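Local coordinates for uncharacterized protein MJ1460 (Methanocaldococcus jannaschii DSM 2661, PDB 2OSO) that is of unknown function but binds a zinc ion through a V4R domain of the vinyl-4-reductase family, at residues Pro96-Pro105 with Lys150-Val158. The protein carries 3 engineered substitutions. Sequence-based numbering, arbitrary orientation.
Sequences PPYKIKLSNP and KCVFEVKEV. With ZN (zinc ion), chain B.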
ATOM      1  N   PRO A  96     -15.068  11.776 -27.382  1.00 33.00           N
ATOM      2  CA  PRO A  96     -13.720  11.556 -26.856  1.00 33.60           C
ATOM      3  C   PRO A  96     -12.717  11.825 -27.965  1.00 34.42           C
ATOM      4  O   PRO A  96     -13.112  11.919 -29.128  1.00 36.37           O
ATOM      5  CB  PRO A  96     -13.737  10.073 -26.461  1.00 33.35           C
ATOM      6  CG  PRO A  96     -14.726   9.469 -27.378  1.00 32.90           C
ATOM      7  CD  PRO A  96     -15.784  10.503 -27.599  1.00 32.95           C
ATOM      8  N   PRO A  97     -11.432  11.946 -27.635  1.00 34.01           N
ATOM      9  CA  PRO A  97     -10.832  11.821 -26.299  1.00 32.69           C
ATOM     10  C   PRO A  97     -11.077  13.044 -25.401  1.00 31.65           C
ATOM     11  O   PRO A  97     -11.283  14.158 -25.905  1.00 31.95           O
ATOM     12  CB  PRO A  97      -9.343  11.666 -26.621  1.00 33.40           C
ATOM     13  CG  PRO A  97      -9.163  12.337 -27.918  1.00 33.64           C
ATOM     14  CD  PRO A  97     -10.414  12.165 -28.679  1.00 32.94           C
ATOM     15  N   TYR A  98     -11.060  12.825 -24.093  1.00 28.33           N
ATOM     16  CA  TYR A  98     -11.245  13.869 -23.102  1.00 27.95           C
ATOM     17  C   TYR A  98      -9.942  14.125 -22.378  1.00 28.18           C
ATOM     18  O   TYR A  98      -8.951  13.415 -22.568  1.00 28.92           O
ATOM     19  CB  TYR A  98     -12.312  13.433 -22.062  1.00 26.49           C
ATOM     20  CG  TYR A  98     -13.530  12.748 -22.655  1.00 26.67           C
ATOM     21  CD1 TYR A  98     -14.476  13.470 -23.367  1.00 26.28           C
ATOM     22  CD2 TYR A  98     -13.749  11.382 -22.476  1.00 25.99           C
ATOM     23  CE1 TYR A  98     -15.554  12.877 -23.924  1.00 25.56           C
ATOM     24  CE2 TYR A  98     -14.866  10.751 -23.021  1.00 26.99           C
ATOM     25  CZ  TYR A  98     -15.783  11.517 -23.759  1.00 27.69           C
ATOM     26  OH  TYR A  98     -16.918  10.974 -24.316  1.00 25.08           O
ATOM     27  N   LYS A  99      -9.949  15.135 -21.525  1.00 28.00           N
ATOM     28  CA  LYS A  99      -8.809  15.441 -20.699  1.00 29.51           C
ATOM     29  C   LYS A  99      -9.320  15.656 -19.317  1.00 29.14           C
ATOM     30  O   LYS A  99     -10.351  16.287 -19.130  1.00 29.58           O
ATOM     31  CB  LYS A  99      -8.072  16.692 -21.178  1.00 29.38           C
ATOM     32  CG  LYS A  99      -7.322  16.465 -22.487  1.00 32.19           C
ATOM     33  CD  LYS A  99      -6.195  17.446 -22.632  1.00 33.98           C
ATOM     34  CE  LYS A  99      -5.779  17.674 -24.089  1.00 36.57           C
ATOM     35  NZ  LYS A  99      -5.000  16.549 -24.648  1.00 38.46           N
ATOM     36  N   ILE A 100      -8.595  15.115 -18.355  1.00 29.11           N
ATOM     37  CA  ILE A 100      -8.863  15.346 -16.950  1.00 31.07           C
ATOM     38  C   ILE A 100      -7.543  15.660 -16.237  1.00 29.09           C
ATOM     39  O   ILE A 100      -6.465  15.266 -16.672  1.00 28.43           O
ATOM     40  CB  ILE A 100      -9.621  14.138 -16.301  1.00 32.61           C
ATOM     41  CG1 ILE A 100      -8.795  12.896 -16.225  1.00 33.64           C
ATOM     42  CG2 ILE A 100     -10.825  13.751 -17.122  1.00 33.32           C
ATOM     43  CD1 ILE A 100      -9.712  11.640 -15.898  1.00 34.45           C
ATOM     44  N   LYS A 101      -7.630  16.393 -15.141  1.00 27.80           N
ATOM     45  CA  LYS A 101      -6.428  16.848 -14.474  1.00 26.53           C
ATOM     46  C   LYS A 101      -6.437  16.406 -13.019  1.00 26.41           C
ATOM     47  O   LYS A 101      -7.488  16.234 -12.400  1.00 24.50           O
ATOM     48  CB  LYS A 101      -6.284  18.356 -14.588  1.00 25.33           C
ATOM     49  CG  LYS A 101      -6.289  18.949 -16.045  1.00 25.53           C
ATOM     50  CD  LYS A 101      -5.610  20.356 -16.032  1.00 25.65           C
ATOM     51  CE  LYS A 101      -5.761  21.202 -17.336  1.00 24.15           C
ATOM     52  NZ  LYS A 101      -5.291  22.654 -17.159  1.00 22.49           N
ATOM     53  N   LEU A 102      -5.250  16.225 -12.473  1.00 27.81           N
ATOM     54  CA  LEU A 102      -5.082  16.042 -11.047  1.00 28.11           C
ATOM     55  C   LEU A 102      -4.159  17.111 -10.358  1.00 27.36           C
ATOM     56  O   LEU A 102      -3.022  17.410 -10.785  1.00 27.63           O
ATOM     57  CB  LEU A 102      -4.653  14.599 -10.773  1.00 28.23           C
ATOM     58  CG  LEU A 102      -4.509  14.148  -9.316  1.00 26.91           C
ATOM     59  CD1 LEU A 102      -5.841  13.984  -8.553  1.00 28.31           C
ATOM     60  CD2 LEU A 102      -3.716  12.825  -9.347  1.00 28.84           C
ATOM     61  N   SER A 103      -4.729  17.765  -9.347  1.00 28.99           N
ATOM     62  CA  SER A 103      -4.022  18.733  -8.489  1.00 29.74           C
ATOM     63  C   SER A 103      -3.618  18.084  -7.162  1.00 29.30           C
ATOM     64  O   SER A 103      -4.373  17.297  -6.612  1.00 29.09           O
ATOM     65  CB  SER A 103      -4.944  19.900  -8.130  1.00 32.02           C
ATOM     66  OG  SER A 103      -4.781  20.941  -9.053  1.00 36.96           O
ATOM     67  N   ASN A 104      -2.465  18.478  -6.628  1.00 29.82           N
ATOM     68  CA  ASN A 104      -1.931  17.947  -5.335  1.00 28.64           C
ATOM     69  C   ASN A 104      -1.821  16.402  -5.277  1.00 27.44           C
ATOM     70  O   ASN A 104      -2.325  15.759  -4.328  1.00 25.29           O
ATOM     71  CB  ASN A 104      -2.770  18.514  -4.166  1.00 30.16           C
ATOM     72  CG  ASN A 104      -2.064  18.431  -2.813  1.00 32.84           C
ATOM     73  OD1 ASN A 104      -0.835  18.492  -2.716  1.00 34.64           O
ATOM     74  ND2 ASN A 104      -2.850  18.270  -1.760  1.00 33.77           N
ATOM     75  N   PRO A 105      -1.158  15.796  -6.285  1.00 25.38           N
ATOM     76  CA  PRO A 105      -1.034  14.342  -6.391  1.00 25.64           C
ATOM     77  C   PRO A 105       0.052  13.831  -5.420  1.00 25.77           C
ATOM     78  O   PRO A 105       0.720  14.632  -4.786  1.00 25.78           O
ATOM     79  CB  PRO A 105      -0.598  14.136  -7.821  1.00 25.07           C
ATOM     80  CG  PRO A 105       0.332  15.347  -8.039  1.00 25.11           C
ATOM     81  CD  PRO A 105      -0.367  16.478  -7.326  1.00 25.63           C
ATOM     82  N   LYS A 150      -0.095  20.750 -12.463  1.00 29.58           N
ATOM     83  CA  LYS A 150      -1.129  19.750 -12.340  1.00 27.83           C
ATOM     84  C   LYS A 150      -0.709  18.606 -13.247  1.00 28.10           C
ATOM     85  O   LYS A 150       0.009  18.835 -14.225  1.00 28.97           O
ATOM     86  CB  LYS A 150      -2.477  20.316 -12.823  1.00 28.42           C
ATOM     87  CG  LYS A 150      -2.963  21.560 -12.077  1.00 28.12           C
ATOM     88  CD  LYS A 150      -4.364  21.890 -12.474  1.00 28.12           C
ATOM     89  CE  LYS A 150      -4.845  23.172 -11.869  1.00 27.65           C
ATOM     90  NZ  LYS A 150      -6.085  23.527 -12.580  1.00 27.38           N
ATOM     91  N   CYS A 151      -1.129  17.381 -12.929  1.00 26.30           N
ATOM     92  CA  CYS A 151      -1.001  16.266 -13.880  1.00 26.52           C
ATOM     93  C   CYS A 151      -2.190  16.303 -14.838  1.00 26.74           C
ATOM     94  O   CYS A 151      -3.301  16.683 -14.429  1.00 29.18           O
ATOM     95  CB  CYS A 151      -0.934  14.931 -13.177  1.00 24.01           C
ATOM     96  SG  CYS A 151       0.359  14.709 -11.838  1.00 23.76           S
ATOM     97  N   VAL A 152      -1.957  15.877 -16.077  1.00 25.87           N
ATOM     98  CA  VAL A 152      -2.963  15.850 -17.124  1.00 25.50           C
ATOM     99  C   VAL A 152      -3.017  14.473 -17.776  1.00 26.51           C
ATOM    100  O   VAL A 152      -2.011  13.924 -18.228  1.00 23.21           O
ATOM    101  CB  VAL A 152      -2.716  16.913 -18.185  1.00 26.27           C
ATOM    102  CG1 VAL A 152      -3.802  16.838 -19.277  1.00 27.15           C
ATOM    103  CG2 VAL A 152      -2.645  18.306 -17.567  1.00 23.44           C
ATOM    104  N   PHE A 153      -4.238  13.955 -17.832  1.00 26.07           N
ATOM    105  CA  PHE A 153      -4.533  12.639 -18.391  1.00 25.31           C
ATOM    106  C   PHE A 153      -5.457  12.765 -19.609  1.00 26.15           C
ATOM    107  O   PHE A 153      -6.512  13.410 -19.546  1.00 27.91           O
ATOM    108  CB  PHE A 153      -5.187  11.759 -17.334  1.00 23.57           C
ATOM    109  CG  PHE A 153      -4.370  11.601 -16.041  1.00 22.71           C
ATOM    110  CD1 PHE A 153      -4.497  12.535 -15.001  1.00 24.01           C
ATOM    111  CD2 PHE A 153      -3.531  10.516 -15.856  1.00 23.66           C
ATOM    112  CE1 PHE A 153      -3.777  12.383 -13.788  1.00 24.95           C
ATOM    113  CE2 PHE A 153      -2.772  10.370 -14.642  1.00 22.53           C
ATOM    114  CZ  PHE A 153      -2.939  11.281 -13.602  1.00 22.51           C
ATOM    115  N   GLU A 154      -5.054  12.095 -20.684  1.00 26.74           N
ATOM    116  CA  GLU A 154      -5.827  11.923 -21.915  1.00 28.43           C
ATOM    117  C   GLU A 154      -6.700  10.645 -21.791  1.00 28.94           C
ATOM    118  O   GLU A 154      -6.152   9.551 -21.502  1.00 28.01           O
ATOM    119  CB  GLU A 154      -4.809  11.698 -23.022  1.00 32.68           C
ATOM    120  CG  GLU A 154      -5.062  12.243 -24.345  1.00 37.18           C
ATOM    121  CD  GLU A 154      -3.715  12.412 -25.079  1.00 40.12           C
ATOM    122  OE1 GLU A 154      -2.915  11.418 -25.065  1.00 44.71           O
ATOM    123  OE2 GLU A 154      -3.415  13.526 -25.572  1.00 43.02           O
ATOM    124  N   VAL A 155      -8.027  10.785 -21.968  1.00 27.01           N
ATOM    125  CA  VAL A 155      -8.982   9.660 -21.831  1.00 26.69           C
ATOM    126  C   VAL A 155      -9.550   9.296 -23.190  1.00 26.53           C
ATOM    127  O   VAL A 155     -10.198  10.130 -23.836  1.00 26.92           O
ATOM    128  CB  VAL A 155     -10.186   9.979 -20.879  1.00 25.48           C
ATOM    129  CG1 VAL A 155     -11.136   8.732 -20.733  1.00 25.54           C
ATOM    130  CG2 VAL A 155      -9.702  10.446 -19.527  1.00 25.55           C
ATOM    131  N   LYS A 156      -9.355   8.041 -23.589  1.00 28.05           N
ATOM    132  CA  LYS A 156      -9.746   7.529 -24.887  1.00 28.87           C
ATOM    133  C   LYS A 156     -10.671   6.349 -24.728  1.00 26.53           C
ATOM    134  O   LYS A 156     -10.446   5.454 -23.916  1.00 23.36           O
ATOM    135  CB  LYS A 156      -8.546   7.041 -25.661  1.00 30.85           C
ATOM    136  CG  LYS A 156      -7.685   8.150 -26.250  1.00 34.10           C
ATOM    137  CD  LYS A 156      -6.373   7.588 -26.805  1.00 35.24           C
ATOM    138  CE  LYS A 156      -5.459   7.036 -25.693  1.00 37.89           C
ATOM    139  NZ  LYS A 156      -5.337   7.890 -24.437  1.00 39.44           N
ATOM    140  N   GLU A 157     -11.711   6.340 -25.537  1.00 25.18           N
ATOM    141  CA  GLU A 157     -12.680   5.273 -25.530  1.00 26.20           C
ATOM    142  C   GLU A 157     -12.164   4.273 -26.559  1.00 27.60           C
ATOM    143  O   GLU A 157     -11.733   4.673 -27.655  1.00 28.99           O
ATOM    144  CB  GLU A 157     -14.018   5.883 -25.944  1.00 26.78           C
ATOM    145  CG  GLU A 157     -15.211   5.146 -25.549  1.00 26.27           C
ATOM    146  CD  GLU A 157     -16.461   5.662 -26.251  1.00 26.94           C
ATOM    147  OE1 GLU A 157     -16.854   6.827 -26.009  1.00 26.04           O
ATOM    148  OE2 GLU A 157     -17.063   4.874 -27.007  1.00 26.55           O
ATOM    149  N   VAL A 158     -12.205   2.985 -26.245  1.00 29.11           N
ATOM    150  CA  VAL A 158     -11.649   1.978 -27.118  1.00 31.48           C
ATOM    151  C   VAL A 158     -12.563   0.754 -27.220  1.00 34.46           C
ATOM    152  O   VAL A 158     -13.313   0.454 -26.287  1.00 33.54           O
ATOM    153  CB  VAL A 158     -10.229   1.545 -26.603  1.00 31.98           C
ATOM    154  CG1 VAL A 158      -9.242   2.735 -26.656  1.00 31.58           C
ATOM    155  CG2 VAL A 158     -10.291   0.968 -25.187  1.00 31.60           C
TER
HETATM  156 ZN    ZN B 163       1.558  12.915 -12.608  1.00 23.35          ZN
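Ile100 and Phe153 form the central hydrogen-bonded pair of two antiparallel strands, 98-103 and 151-158. Phe153 N gives a nearly straight bond to Ile100 O (2.8 Å, 171° at the hydrogen), and Ile100 N returns one to Phe153 O. Tyr98 with Val155 and Leu102 with Cys151 repeat the exchange, making six bonds in all.

The side chains of these three pairs share one face, where the bulky apolar groups of Ile100, Leu102, Phe153 and Val155 suit a buried layer. Leu102 CB meets Phe153 CE1 at the ring edge (3.8 Å), while Ile100 CG1 lies against Phe153 CB. With chi1 67°, CG1 stands between its own backbone N and carbonyl carbon, and from there CD1 reaches Val155 CG2 (3.8 Å). Tyr98 closes the layer at its partly exposed margin, setting CD2 against Val155 CG1, and its hydroxyl hydrogen-bonds a glycerol, probably from the crystallisation liquor. At the far end Cys151 SG, a soft sulfur ligand and probably a thiolate here, binds zinc at 2.3 Å and touches Pro105 CG; His117, Glu140 and Cys143 complete the site.

The other face carries Lys99, Lys101 and Glu154, whose long chains suit a solvent-facing side, with Val152 among them. Lys99 bends at its last torsion (chi4 -75°), bringing NZ to Glu154 OE2 in a long salt bridge (3.5 Å). Lys101 lays its methylenes along Val152, CD to CG2 at 3.9 Å.

At the end of the ladder next to Cys151, Lys150 passes its methylenes over Ser103 OG and pairs NZ with Glu85. A methionine here would probably keep much of that packing but cost Glu85 this salt bridge.

Both strands are internal to a four-stranded antiparallel sheet: 98-103 also bonds strand 83-85, and 151-158 bonds strand 135-142. Helix 118-132 covers the apolar face, with Ile120 on Leu102 and Phe153, Leu124 on Ile100 and Leu128 on Val155.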